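Local atomic coordinates of lantibiotic dehydratase (Microbispora corallina, PDB entry 5EHK), a protein that probably dehydrates serine and threonine residues of the NAI-107 lantibiotic precursor peptide in a tRNA-dependent reaction. Residues S397-G402 with L487-A492; G529-G534 with R661-W666; R252-V257 with R267-L272; T195-Q200 with R245-A250. All blocks are in the same frame, centred on the assembly; numbering follows the deposited sequence.

Contact 1 of 4, residues S397-G402 with L487-A492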
loop_
_atom_site.group_PDB
_atom_site.type_symbol
_atom_site.label_atom_id
_atom_site.label_comp_id
_atom_site.label_asym_id
_atom_site.label_seq_id
_atom_site.Cartn_x
_atom_site.Cartn_y
_atom_site.Cartn_z
ATOM N N SER A 397 0.256 9.312 22.669
ATOM C CA SER A 397 -0.596 8.558 21.760
ATOM C C SER A 397 -0.541 9.125 20.331
ATOM O O SER A 397 -0.059 10.246 20.120
ATOM C CB SER A 397 -2.030 8.566 22.306
ATOM O OG SER A 397 -2.561 9.879 22.266
ATOM N N PRO A 398 -0.979 8.330 19.341
ATOM C CA PRO A 398 -1.056 8.810 17.942
ATOM C C PRO A 398 -1.968 10.045 17.736
ATOM O O PRO A 398 -3.004 10.176 18.380
ATOM C CB PRO A 398 -1.632 7.606 17.192
ATOM C CG PRO A 398 -1.308 6.388 18.083
ATOM C CD PRO A 398 -1.341 6.903 19.479
ATOM N N PRO A 399 -1.582 10.949 16.826
ATOM C CA PRO A 399 -2.335 12.187 16.566
ATOM C C PRO A 399 -3.556 11.921 15.684
ATOM O O PRO A 399 -3.638 12.321 14.523
ATOM C CB PRO A 399 -1.307 13.069 15.850
ATOM C CG PRO A 399 -0.451 12.099 15.133
ATOM C CD PRO A 399 -0.359 10.870 16.009
ATOM N N ARG A 400 -4.515 11.243 16.283
ATOM C CA ARG A 400 -5.636 10.654 15.579
ATOM C C ARG A 400 -6.897 10.811 16.459
ATOM O O ARG A 400 -6.786 10.849 17.678
ATOM C CB ARG A 400 -5.302 9.168 15.366
ATOM C CG ARG A 400 -6.271 8.424 14.494
ATOM C CD ARG A 400 -6.194 6.932 14.708
ATOM N NE ARG A 400 -4.833 6.435 14.877
ATOM C CZ ARG A 400 -3.943 6.361 13.892
ATOM N NH1 ARG A 400 -4.276 6.773 12.672
ATOM N NH2 ARG A 400 -2.719 5.896 14.124
ATOM N N ARG A 401 -8.082 10.935 15.872
ATOM C CA ARG A 401 -9.324 10.800 16.657
ATOM C C ARG A 401 -10.089 9.532 16.251
ATOM O O ARG A 401 -10.267 9.251 15.069
ATOM C CB ARG A 401 -10.198 12.059 16.553
ATOM C CG ARG A 401 -9.754 13.179 17.509
ATOM C CD ARG A 401 -9.704 14.575 16.832
ATOM N NE ARG A 401 -8.796 14.537 15.693
ATOM C CZ ARG A 401 -7.470 14.410 15.804
ATOM N NH1 ARG A 401 -6.908 14.338 17.014
ATOM N NH2 ARG A 401 -6.689 14.358 14.716
ATOM N N GLY A 402 -10.530 8.754 17.226
ATOM C CA GLY A 402 -11.236 7.527 16.905
ATOM C C GLY A 402 -10.307 6.375 16.581
ATOM O O GLY A 402 -9.115 6.563 16.457
ATOM N N LEU A 487 9.030 12.864 22.196
ATOM C CA LEU A 487 8.377 11.731 21.572
ATOM C C LEU A 487 7.004 12.074 21.052
ATOM O O LEU A 487 6.459 11.342 20.239
ATOM C CB LEU A 487 8.265 10.597 22.578
ATOM C CG LEU A 487 9.619 10.226 23.177
ATOM C CD1 LEU A 487 9.503 9.249 24.339
ATOM C CD2 LEU A 487 10.446 9.626 22.075
ATOM N N ALA A 488 6.450 13.186 21.516
ATOM C CA ALA A 488 5.063 13.531 21.209
ATOM C C ALA A 488 4.936 13.844 19.728
ATOM O O ALA A 488 5.661 14.687 19.215
ATOM C CB ALA A 488 4.609 14.729 22.068
ATOM N N TYR A 489 3.987 13.203 19.050
ATOM C CA TYR A 489 3.746 13.495 17.644
ATOM C C TYR A 489 3.195 14.900 17.515
ATOM O O TYR A 489 3.292 15.519 16.461
ATOM C CB TYR A 489 2.749 12.510 17.032
ATOM C CG TYR A 489 3.212 11.072 16.977
ATOM C CD1 TYR A 489 4.029 10.622 15.939
ATOM C CD2 TYR A 489 2.801 10.149 17.934
ATOM C CE1 TYR A 489 4.452 9.292 15.871
ATOM C CE2 TYR A 489 3.214 8.812 17.874
ATOM C CZ TYR A 489 4.045 8.398 16.841
ATOM O OH TYR A 489 4.459 7.093 16.770
ATOM N N ASP A 490 2.591 15.389 18.589
ATOM C CA ASP A 490 2.130 16.765 18.641
ATOM C C ASP A 490 1.664 17.105 20.040
ATOM O O ASP A 490 1.719 16.261 20.951
ATOM C CB ASP A 490 1.010 17.037 17.623
ATOM C CG ASP A 490 -0.316 16.382 17.998
ATOM O OD1 ASP A 490 -0.356 15.487 18.876
ATOM O OD2 ASP A 490 -1.337 16.776 17.397
ATOM N N GLU A 491 1.187 18.339 20.202
ATOM C CA GLU A 491 0.616 18.777 21.468
ATOM C C GLU A 491 -0.847 18.330 21.542
ATOM O O GLU A 491 -1.723 18.876 20.859
ATOM C CB GLU A 491 0.757 20.299 21.638
ATOM C CG GLU A 491 1.702 20.708 22.760
ATOM C CD GLU A 491 1.089 21.740 23.714
ATOM O OE1 GLU A 491 1.074 22.948 23.375
ATOM O OE2 GLU A 491 0.632 21.346 24.811
ATOM N N ALA A 492 -1.098 17.321 22.375
ATOM C CA ALA A 492 -2.435 16.753 22.498
ATOM C C ALA A 492 -3.460 17.738 23.103
ATOM O O ALA A 492 -3.325 18.169 24.238
ATOM C CB ALA A 492 -2.371 15.466 23.296
#
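The apolar part of this surface contact is one proline laid against the root of one tyrosine. Two loops meet here: residues 397-402, between helices 380-395 and 407-417, and residues 487-492, on the way from helix 481-487 to strand 500-508. Pro-399 brings the CG and CD corner of its ring up to Tyr-489; CD lies 3.7 Å from Tyr-489 CB and the same distance from Tyr-489 CG, and the two side chains cross obliquely. The tyrosine has CG anti to its carbonyl carbon (chi1 -64°), which stands the phenol ring up alongside the two prolines. Ser-397 O sits at the ring's edge, near its plane, 3.6 Å from Tyr-489 CD2, while Pro-398 comes in obliquely with its CA.

Pro-399 is also the centre of an inverse gamma turn, with a weak bond of 2.8 Å from Arg-400 N back to Pro-398 O. The turn bends the chain just where the proline ring meets the other loop.

The polar part is shared with a third piece of chain. Asp-490, its CG between the backbone N and the carbonyl carbon (chi1 72°), holds its carboxylate beside Pro-399 CB, OD1 and OD2 each 4.0 Å away. OD1 forms a salt bridge to Arg-661 NH1, and Arg-661 NH2 hydrogen-bonds to Ser-397 O, so a single guanidinium grips both loops.

Contact 2 of 4, residues G529-G534 with R661-W666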
loop_
_atom_site.group_PDB
_atom_site.type_symbol
_atom_site.label_atom_id
_atom_site.label_comp_id
_atom_site.label_asym_id
_atom_site.label_seq_id
_atom_site.Cartn_x
_atom_site.Cartn_y
_atom_site.Cartn_z
ATOM N N GLY A 529 -5.735 -2.786 27.537
ATOM C CA GLY A 529 -6.560 -1.949 28.388
ATOM C C GLY A 529 -7.930 -1.817 27.743
ATOM O O GLY A 529 -8.244 -2.511 26.761
ATOM N N SER A 530 -8.729 -0.890 28.254
ATOM C CA SER A 530 -10.064 -0.694 27.740
ATOM C C SER A 530 -10.328 0.787 27.467
ATOM O O SER A 530 -9.541 1.651 27.875
ATOM C CB SER A 530 -11.072 -1.260 28.724
ATOM O OG SER A 530 -11.683 -0.216 29.449
ATOM N N HIS A 531 -11.405 1.095 26.749
ATOM C CA HIS A 531 -11.733 2.489 26.538
ATOM C C HIS A 531 -13.020 2.881 27.249
ATOM O O HIS A 531 -13.580 3.957 27.009
ATOM C CB HIS A 531 -11.806 2.775 25.049
ATOM C CG HIS A 531 -10.471 2.705 24.381
ATOM N ND1 HIS A 531 -9.447 3.585 24.673
ATOM C CD2 HIS A 531 -9.973 1.834 23.472
ATOM C CE1 HIS A 531 -8.379 3.267 23.960
ATOM N NE2 HIS A 531 -8.671 2.205 23.229
ATOM N N HIS A 532 -13.448 2.036 28.184
ATOM C CA HIS A 532 -14.677 2.280 28.942
ATOM C C HIS A 532 -14.530 2.020 30.443
ATOM O O HIS A 532 -14.240 0.903 30.860
ATOM C CB HIS A 532 -15.787 1.389 28.415
ATOM C CG HIS A 532 -17.094 1.600 29.102
ATOM N ND1 HIS A 532 -17.935 2.649 28.791
ATOM C CD2 HIS A 532 -17.691 0.920 30.107
ATOM C CE1 HIS A 532 -19.011 2.584 29.554
ATOM N NE2 HIS A 532 -18.885 1.549 30.366
ATOM N N ALA A 533 -14.715 3.044 31.260
ATOM C CA ALA A 533 -14.716 2.847 32.720
ATOM C C ALA A 533 -15.796 1.850 33.139
ATOM O O ALA A 533 -16.984 2.115 32.943
ATOM C CB ALA A 533 -14.938 4.160 33.422
ATOM N N GLY A 534 -15.406 0.682 33.644
ATOM C CA GLY A 534 -16.399 -0.318 34.018
ATOM C C GLY A 534 -16.414 -1.594 33.162
ATOM O O GLY A 534 -17.011 -2.617 33.548
ATOM N N ARG A 661 -9.374 11.126 21.147
ATOM C CA ARG A 661 -8.005 10.642 21.012
ATOM C C ARG A 661 -7.688 9.505 22.008
ATOM O O ARG A 661 -7.801 9.682 23.211
ATOM C CB ARG A 661 -7.023 11.798 21.159
ATOM C CG ARG A 661 -5.577 11.374 21.162
ATOM C CD ARG A 661 -4.669 12.558 20.974
ATOM N NE ARG A 661 -3.295 12.136 20.738
ATOM C CZ ARG A 661 -2.322 12.935 20.307
ATOM N NH1 ARG A 661 -2.550 14.230 20.053
ATOM N NH2 ARG A 661 -1.114 12.424 20.131
ATOM N N LEU A 662 -7.324 8.331 21.498
ATOM C CA LEU A 662 -7.302 7.124 22.313
ATOM C C LEU A 662 -5.913 6.688 22.737
ATOM O O LEU A 662 -5.068 6.433 21.896
ATOM C CB LEU A 662 -7.936 5.983 21.540
ATOM C CG LEU A 662 -9.318 6.166 20.924
ATOM C CD1 LEU A 662 -9.594 4.925 20.101
ATOM C CD2 LEU A 662 -10.358 6.315 21.996
ATOM N N TRP A 663 -5.704 6.535 24.043
ATOM C CA TRP A 663 -4.412 6.139 24.586
ATOM C C TRP A 663 -4.034 4.727 24.075
ATOM O O TRP A 663 -4.908 3.928 23.721
ATOM C CB TRP A 663 -4.485 6.155 26.118
ATOM C CG TRP A 663 -5.168 4.946 26.614
ATOM C CD1 TRP A 663 -6.510 4.723 26.665
ATOM C CD2 TRP A 663 -4.538 3.742 27.060
ATOM N NE1 TRP A 663 -6.762 3.453 27.136
ATOM C CE2 TRP A 663 -5.569 2.826 27.383
ATOM C CE3 TRP A 663 -3.204 3.347 27.217
ATOM C CZ2 TRP A 663 -5.311 1.539 27.856
ATOM C CZ3 TRP A 663 -2.939 2.067 27.683
ATOM C CH2 TRP A 663 -3.991 1.178 28.001
ATOM N N GLU A 664 -2.739 4.419 24.019
ATOM C CA GLU A 664 -2.288 3.068 23.677
ATOM C C GLU A 664 -1.126 2.742 24.569
ATOM O O GLU A 664 -0.484 3.644 25.100
ATOM C CB GLU A 664 -1.768 3.019 22.248
ATOM C CG GLU A 664 -2.696 3.498 21.179
ATOM C CD GLU A 664 -2.170 3.169 19.800
ATOM O OE1 GLU A 664 -0.945 2.926 19.667
ATOM O OE2 GLU A 664 -2.974 3.173 18.844
ATOM N N PRO A 665 -0.800 1.456 24.703
ATOM C CA PRO A 665 0.416 1.065 25.418
ATOM C C PRO A 665 1.671 1.704 24.854
ATOM O O PRO A 665 1.644 2.270 23.769
ATOM C CB PRO A 665 0.470 -0.426 25.174
ATOM C CG PRO A 665 -0.929 -0.816 25.125
ATOM C CD PRO A 665 -1.643 0.289 24.409
ATOM N N TRP A 666 2.765 1.592 25.597
ATOM C CA TRP A 666 4.065 2.083 25.169
ATOM C C TRP A 666 4.478 1.392 23.858
ATOM O O TRP A 666 4.462 0.158 23.747
ATOM C CB TRP A 666 5.112 1.845 26.276
ATOM C CG TRP A 666 6.499 2.202 25.857
ATOM C CD1 TRP A 666 7.443 1.360 25.341
ATOM C CD2 TRP A 666 7.087 3.501 25.892
ATOM N NE1 TRP A 666 8.594 2.059 25.062
ATOM C CE2 TRP A 666 8.397 3.379 25.387
ATOM C CE3 TRP A 666 6.635 4.761 26.304
ATOM C CZ2 TRP A 666 9.260 4.479 25.272
ATOM C CZ3 TRP A 666 7.496 5.857 26.199
ATOM C CH2 TRP A 666 8.789 5.705 25.680
#
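Two loops face each other here, one following strand 521-524 and the other leading from helix 647-656 to strand 676-682. The first opens with an ST turn: Ser-530 OG accepts from His-532 N at 3.1 Å, and the same hydroxyl is hydrogen-bonded to Glu-502. From within this turn the His-531 side chain reaches the second loop, where it is received by Leu-662 and Trp-663.

The imidazole, with CG anti to its carbonyl carbon, lies between these two neighbours. Leu-662 comes over one face: its CD2 stands 3.9 Å above the ring plane, displaced toward the rim, in a CH-pi contact. Leu-662 CB meets the CE1 corner as well. Trp-663 meets the imidazole differently, its five-membered ring tilted at 61° to the histidine plane with the centroids 4.9 Å apart, an oblique pair. At the imidazole's edge, in its plane, lies the main-chain Trp-663 O, 3.5 Å from His-531 CE1.

Trp-663 takes the crowded first torsion, CG between the backbone N and the carbonyl carbon (chi1 78°), and this carries the indole across to the first loop with its edge leading. Leu-501 and Leu-503 of strand 500-508 pack against it. Gly-529 has no side chain, so the benzo edge can come up to its backbone, CZ2 of Trp-663 lying 3.7 Å from Gly-529 CA. Further along the same edge, Trp-663 NE1 points almost straight at Ser-530 O, but at 3.4 Å the hydrogen bond is weak (166° at the hydrogen).

Contact 3 of 4, residues R252-V257 with R267-L272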
loop_
_atom_site.group_PDB
_atom_site.type_symbol
_atom_site.label_atom_id
_atom_site.label_comp_id
_atom_site.label_asym_id
_atom_site.label_seq_id
_atom_site.Cartn_x
_atom_site.Cartn_y
_atom_site.Cartn_z
ATOM N N ARG A 252 -50.235 -14.589 20.291
ATOM C CA ARG A 252 -51.047 -13.512 19.726
ATOM C C ARG A 252 -50.591 -13.187 18.298
ATOM O O ARG A 252 -51.407 -12.862 17.430
ATOM C CB ARG A 252 -50.969 -12.250 20.602
ATOM C CG ARG A 252 -51.458 -12.448 22.035
ATOM C CD ARG A 252 -51.264 -11.229 22.941
ATOM N NE ARG A 252 -51.917 -11.441 24.239
ATOM C CZ ARG A 252 -52.130 -10.493 25.157
ATOM N NH1 ARG A 252 -51.740 -9.242 24.935
ATOM N NH2 ARG A 252 -52.740 -10.794 26.303
ATOM N N LEU A 253 -49.289 -13.303 18.054
ATOM C CA LEU A 253 -48.732 -13.064 16.728
ATOM C C LEU A 253 -49.227 -14.102 15.728
ATOM O O LEU A 253 -49.683 -13.759 14.636
ATOM C CB LEU A 253 -47.199 -13.068 16.770
ATOM C CG LEU A 253 -46.523 -12.922 15.403
ATOM C CD1 LEU A 253 -46.597 -11.510 14.929
ATOM C CD2 LEU A 253 -45.063 -13.369 15.444
ATOM N N ALA A 254 -49.125 -15.372 16.107
ATOM C CA ALA A 254 -49.486 -16.473 15.219
ATOM C C ALA A 254 -50.971 -16.472 14.864
ATOM O O ALA A 254 -51.356 -16.934 13.781
ATOM C CB ALA A 254 -49.081 -17.810 15.824
ATOM N N GLN A 255 -51.792 -15.948 15.773
ATOM C CA GLN A 255 -53.238 -15.882 15.553
ATOM C C GLN A 255 -53.630 -14.760 14.593
ATOM O O GLN A 255 -54.486 -14.951 13.728
ATOM C CB GLN A 255 -54.001 -15.748 16.878
ATOM C CG GLN A 255 -54.652 -17.052 17.358
ATOM C CD GLN A 255 -54.792 -17.109 18.877
ATOM O OE1 GLN A 255 -54.740 -16.080 19.559
ATOM N NE2 GLN A 255 -54.952 -18.317 19.413
ATOM N N SER A 256 -53.003 -13.599 14.738
ATOM C CA SER A 256 -53.295 -12.489 13.845
ATOM C C SER A 256 -52.930 -12.807 12.394
ATOM O O SER A 256 -53.726 -12.552 11.482
ATOM C CB SER A 256 -52.606 -11.231 14.324
ATOM O OG SER A 256 -53.186 -10.839 15.550
ATOM N N VAL A 257 -51.750 -13.399 12.194
ATOM C CA VAL A 257 -51.286 -13.782 10.854
ATOM C C VAL A 257 -52.205 -14.823 10.212
ATOM O O VAL A 257 -52.450 -14.801 9.008
ATOM C CB VAL A 257 -49.809 -14.287 10.865
ATOM C CG1 VAL A 257 -49.379 -14.755 9.480
ATOM C CG2 VAL A 257 -48.870 -13.193 11.358
ATOM N N ARG A 267 -50.536 -23.968 11.549
ATOM C CA ARG A 267 -49.631 -24.060 10.408
ATOM C C ARG A 267 -48.741 -22.821 10.411
ATOM O O ARG A 267 -47.579 -22.879 10.006
ATOM C CB ARG A 267 -50.406 -24.130 9.093
ATOM C CG ARG A 267 -49.512 -24.376 7.877
ATOM C CD ARG A 267 -50.274 -24.236 6.573
ATOM N NE ARG A 267 -51.348 -25.215 6.435
ATOM C CZ ARG A 267 -52.290 -25.155 5.496
ATOM N NH1 ARG A 267 -52.301 -24.150 4.624
ATOM N NH2 ARG A 267 -53.234 -26.089 5.437
ATOM N N VAL A 268 -49.300 -21.712 10.899
ATOM C CA VAL A 268 -48.580 -20.465 11.065
ATOM C C VAL A 268 -47.560 -20.558 12.194
ATOM O O VAL A 268 -46.444 -20.059 12.074
ATOM C CB VAL A 268 -49.564 -19.305 11.340
ATOM C CG1 VAL A 268 -48.845 -18.068 11.878
ATOM C CG2 VAL A 268 -50.349 -18.983 10.083
ATOM N N THR A 269 -47.958 -21.169 13.302
ATOM C CA THR A 269 -47.048 -21.370 14.430
ATOM C C THR A 269 -45.841 -22.229 14.038
ATOM O O THR A 269 -44.734 -22.021 14.545
ATOM C CB THR A 269 -47.783 -21.921 15.677
ATOM O OG1 THR A 269 -48.567 -20.871 16.261
ATOM C CG2 THR A 269 -46.802 -22.424 16.717
ATOM N N GLY A 270 -46.039 -23.167 13.116
ATOM C CA GLY A 270 -44.925 -23.948 12.607
ATOM C C GLY A 270 -44.009 -23.109 11.721
ATOM O O GLY A 270 -42.821 -23.423 11.528
ATOM N N LEU A 271 -44.564 -22.023 11.186
ATOM C CA LEU A 271 -43.787 -21.065 10.416
ATOM C C LEU A 271 -42.924 -20.227 11.360
ATOM O O LEU A 271 -41.722 -20.078 11.134
ATOM C CB LEU A 271 -44.705 -20.167 9.581
ATOM C CG LEU A 271 -43.973 -19.379 8.501
ATOM C CD1 LEU A 271 -42.860 -20.228 7.893
ATOM C CD2 LEU A 271 -44.941 -18.899 7.434
ATOM N N LEU A 272 -43.531 -19.706 12.425
ATOM C CA LEU A 272 -42.781 -19.016 13.467
ATOM C C LEU A 272 -41.636 -19.887 14.001
ATOM O O LEU A 272 -40.563 -19.372 14.344
ATOM C CB LEU A 272 -43.698 -18.610 14.620
ATOM C CG LEU A 272 -44.823 -17.614 14.350
ATOM C CD1 LEU A 272 -45.413 -17.130 15.658
ATOM C CD2 LEU A 272 -44.348 -16.435 13.539
#
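This is a buried, mainly apolar crossing of two consecutive helices, 250-260 and 267-278; the centre of the contact lies about 39 Å from the centre of the chain. Their axes approach to 8.9 Å, and their N-to-C directions open at 126°, so the second helix runs steeply across the first. Ala-254 marks the crossing point. Its methyl CB sits among Val-268, Thr-269 and Leu-272, 3.7 Å from Leu-272 CD1 and 4.0 Å from Val-268 CG1, and Thr-269 OG1 also touches this methyl. Ala-254 CA and Thr-269 CA are 5.5 Å apart, a closeness the small side chain permits.

Two helices joined by a short link and crossed at this angle resemble the helix-turn-helix of winged-helix folds. With helix 235-243 as the third helix and the small sheet beside them, the arrangement is consistent with the leader-peptide recognition element known from related lantibiotic dehydratases.

Beside Ala-254, Leu-253 and Leu-272 cross obliquely, their CD2 methyls 3.7 Å apart. The leucines reach each other through different first torsions: Leu-253 has CG anti to the backbone N (chi1 176°), Leu-272 has it anti to the carbonyl carbon (chi1 -63°). One turn further along the first helix, Val-268 points CG1, anti to its own N, at Val-257 CB (4.0 Å) and also against Ala-254 O. Helix 235-243 packs on both helices, Ile-240 touching Val-257 and Leu-272.

Contact 4 of 4, residues T195-Q200 with R245-A250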
loop_
_atom_site.group_PDB
_atom_site.type_symbol
_atom_site.label_atom_id
_atom_site.label_comp_id
_atom_site.label_asym_id
_atom_site.label_seq_id
_atom_site.Cartn_x
_atom_site.Cartn_y
_atom_site.Cartn_z
ATOM N N THR A 195 -42.195 -14.504 24.085
ATOM C CA THR A 195 -42.217 -13.468 23.059
ATOM C C THR A 195 -41.175 -13.723 21.954
ATOM O O THR A 195 -40.141 -14.350 22.199
ATOM C CB THR A 195 -41.970 -12.084 23.686
ATOM O OG1 THR A 195 -40.741 -12.088 24.425
ATOM C CG2 THR A 195 -43.116 -11.703 24.612
ATOM N N VAL A 196 -41.450 -13.252 20.737
ATOM C CA VAL A 196 -40.469 -13.339 19.641
ATOM C C VAL A 196 -40.276 -11.961 18.998
ATOM O O VAL A 196 -41.158 -11.086 19.101
ATOM C CB VAL A 196 -40.873 -14.348 18.542
ATOM C CG1 VAL A 196 -40.942 -15.747 19.112
ATOM C CG2 VAL A 196 -42.198 -13.963 17.930
ATOM N N GLN A 197 -39.125 -11.759 18.356
ATOM C CA GLN A 197 -38.879 -10.524 17.614
ATOM C C GLN A 197 -37.993 -10.760 16.416
ATOM O O GLN A 197 -37.247 -11.747 16.371
ATOM C CB GLN A 197 -38.253 -9.448 18.486
ATOM C CG GLN A 197 -36.761 -9.585 18.696
ATOM C CD GLN A 197 -36.256 -8.627 19.761
ATOM O OE1 GLN A 197 -36.126 -8.985 20.927
ATOM N NE2 GLN A 197 -35.972 -7.402 19.363
ATOM N N ALA A 198 -38.079 -9.862 15.433
ATOM C CA ALA A 198 -37.239 -9.989 14.244
ATOM C C ALA A 198 -35.785 -9.734 14.598
ATOM O O ALA A 198 -35.468 -8.803 15.334
ATOM C CB ALA A 198 -37.685 -9.052 13.160
ATOM N N HIS A 199 -34.909 -10.597 14.106
ATOM C CA HIS A 199 -33.472 -10.418 14.241
ATOM C C HIS A 199 -33.150 -9.016 13.726
ATOM O O HIS A 199 -33.670 -8.597 12.696
ATOM C CB HIS A 199 -32.753 -11.464 13.392
ATOM C CG HIS A 199 -31.283 -11.568 13.667
ATOM N ND1 HIS A 199 -30.396 -10.546 13.401
ATOM C CD2 HIS A 199 -30.541 -12.594 14.138
ATOM C CE1 HIS A 199 -29.176 -10.929 13.728
ATOM N NE2 HIS A 199 -29.236 -12.170 14.172
ATOM N N GLN A 200 -32.324 -8.273 14.445
ATOM C CA GLN A 200 -32.185 -6.858 14.135
ATOM C C GLN A 200 -31.339 -6.591 12.874
ATOM O O GLN A 200 -31.348 -5.495 12.324
ATOM C CB GLN A 200 -31.684 -6.085 15.361
ATOM C CG GLN A 200 -32.629 -6.129 16.561
ATOM C CD GLN A 200 -32.288 -7.244 17.580
ATOM O OE1 GLN A 200 -31.462 -8.125 17.324
ATOM N NE2 GLN A 200 -32.922 -7.185 18.746
ATOM N N ARG A 245 -41.388 -6.673 14.915
ATOM C CA ARG A 245 -40.316 -5.680 14.912
ATOM C C ARG A 245 -39.878 -5.403 16.344
ATOM O O ARG A 245 -38.697 -5.464 16.669
ATOM C CB ARG A 245 -40.726 -4.385 14.201
ATOM C CG ARG A 245 -39.638 -3.332 14.276
ATOM C CD ARG A 245 -40.043 -1.955 13.768
ATOM N NE ARG A 245 -39.076 -0.958 14.237
ATOM C CZ ARG A 245 -39.168 -0.301 15.396
ATOM N NH1 ARG A 245 -40.203 -0.513 16.203
ATOM N NH2 ARG A 245 -38.230 0.578 15.746
ATOM N N ARG A 246 -40.839 -5.104 17.202
ATOM C CA ARG A 246 -40.565 -5.102 18.628
ATOM C C ARG A 246 -40.995 -6.453 19.217
ATOM O O ARG A 246 -41.781 -7.168 18.602
ATOM C CB ARG A 246 -41.243 -3.920 19.314
ATOM C CG ARG A 246 -40.671 -2.576 18.876
ATOM C CD ARG A 246 -41.415 -1.436 19.553
ATOM N NE ARG A 246 -41.151 -1.411 20.995
ATOM C CZ ARG A 246 -41.715 -0.563 21.853
ATOM N NH1 ARG A 246 -42.588 0.343 21.428
ATOM N NH2 ARG A 246 -41.405 -0.625 23.143
ATOM N N PRO A 247 -40.443 -6.835 20.386
ATOM C CA PRO A 247 -40.824 -8.143 20.935
ATOM C C PRO A 247 -42.333 -8.219 21.193
ATOM O O PRO A 247 -42.887 -7.328 21.858
ATOM C CB PRO A 247 -40.061 -8.196 22.261
ATOM C CG PRO A 247 -39.754 -6.778 22.593
ATOM C CD PRO A 247 -39.519 -6.116 21.283
ATOM N N VAL A 248 -42.968 -9.260 20.640
ATOM C CA VAL A 248 -44.413 -9.473 20.715
ATOM C C VAL A 248 -44.673 -10.914 21.120
ATOM O O VAL A 248 -43.901 -11.808 20.751
ATOM C CB VAL A 248 -45.096 -9.200 19.340
ATOM C CG1 VAL A 248 -44.852 -10.341 18.345
ATOM C CG2 VAL A 248 -46.574 -8.976 19.507
ATOM N N LEU A 249 -45.746 -11.148 21.876
ATOM C CA LEU A 249 -46.092 -12.506 22.309
ATOM C C LEU A 249 -46.373 -13.429 21.114
ATOM O O LEU A 249 -47.198 -13.100 20.262
ATOM C CB LEU A 249 -47.274 -12.474 23.277
ATOM C CG LEU A 249 -47.753 -13.825 23.824
ATOM C CD1 LEU A 249 -46.633 -14.576 24.525
ATOM C CD2 LEU A 249 -48.914 -13.603 24.785
ATOM N N ALA A 250 -45.683 -14.571 21.041
ATOM C CA ALA A 250 -45.705 -15.400 19.829
ATOM C C ALA A 250 -47.086 -15.935 19.496
ATOM O O ALA A 250 -47.456 -16.030 18.331
ATOM C CB ALA A 250 -44.720 -16.535 19.934
#
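Val-196 and Val-248 face each other as an antiparallel hydrogen-bonded pair and carry this contact through their main chains. Val-196 N gives a bond to Val-248 O at 2.8 Å (162° at the hydrogen), and Val-248 N returns one to Val-196 O at 3.0 Å (172°). Both donors lie in the plane of the carbonyl they address. CA-H...O contacts flank the pair, from Thr-195 CA to Val-248 O at 3.3 Å and from Pro-247 CA to Val-196 O at 3.5 Å.

The side chains fill in around this core. Both valines point to the same face of the sheet, where Val-196 CG1 meets Ala-250 CB at 3.9 Å. Gln-197 lays its CB against Pro-247 CA, 3.8 Å away, then runs out extended so that OE1 accepts from Asp-599 N.

Further out, strand 281-283 bonds to the other side of 195-198, making 195-198 the middle of three antiparallel strands. Leu-249 is the N-cap residue of helix 250-260, so the short strand leads straight into that helix. Arg-245, turned away, forms a salt bridge with Asp-609. Pairing by backbone atoms fixes the register here, leaving the valine side chains to pack on Leu-253 of helix 250-260 and the polar ends to the neighbouring loops.

How the contacts relate
Contacts 3 and 4 belong to one small lobe: strand 248-249 runs directly into helix 250-260, and Leu-253 of contact 3 packs on Val-196 and Val-248 of contact 4, joining the helix pair to the sheet. Contacts 1 and 2 lie elsewhere, loop against loop, with centres 45 Å and 36 Å from that of contact 4. Arg-661, in the second loop of contact 2, reaches into contact 1 and ties them together. The chemistry follows position: contact 3 is a buried, mainly apolar core, contact 4 a partly buried backbone pairing, contact 2 partly buried and aromatic, contact 1 a surface meeting of proline and tyrosine beside a salt bridge.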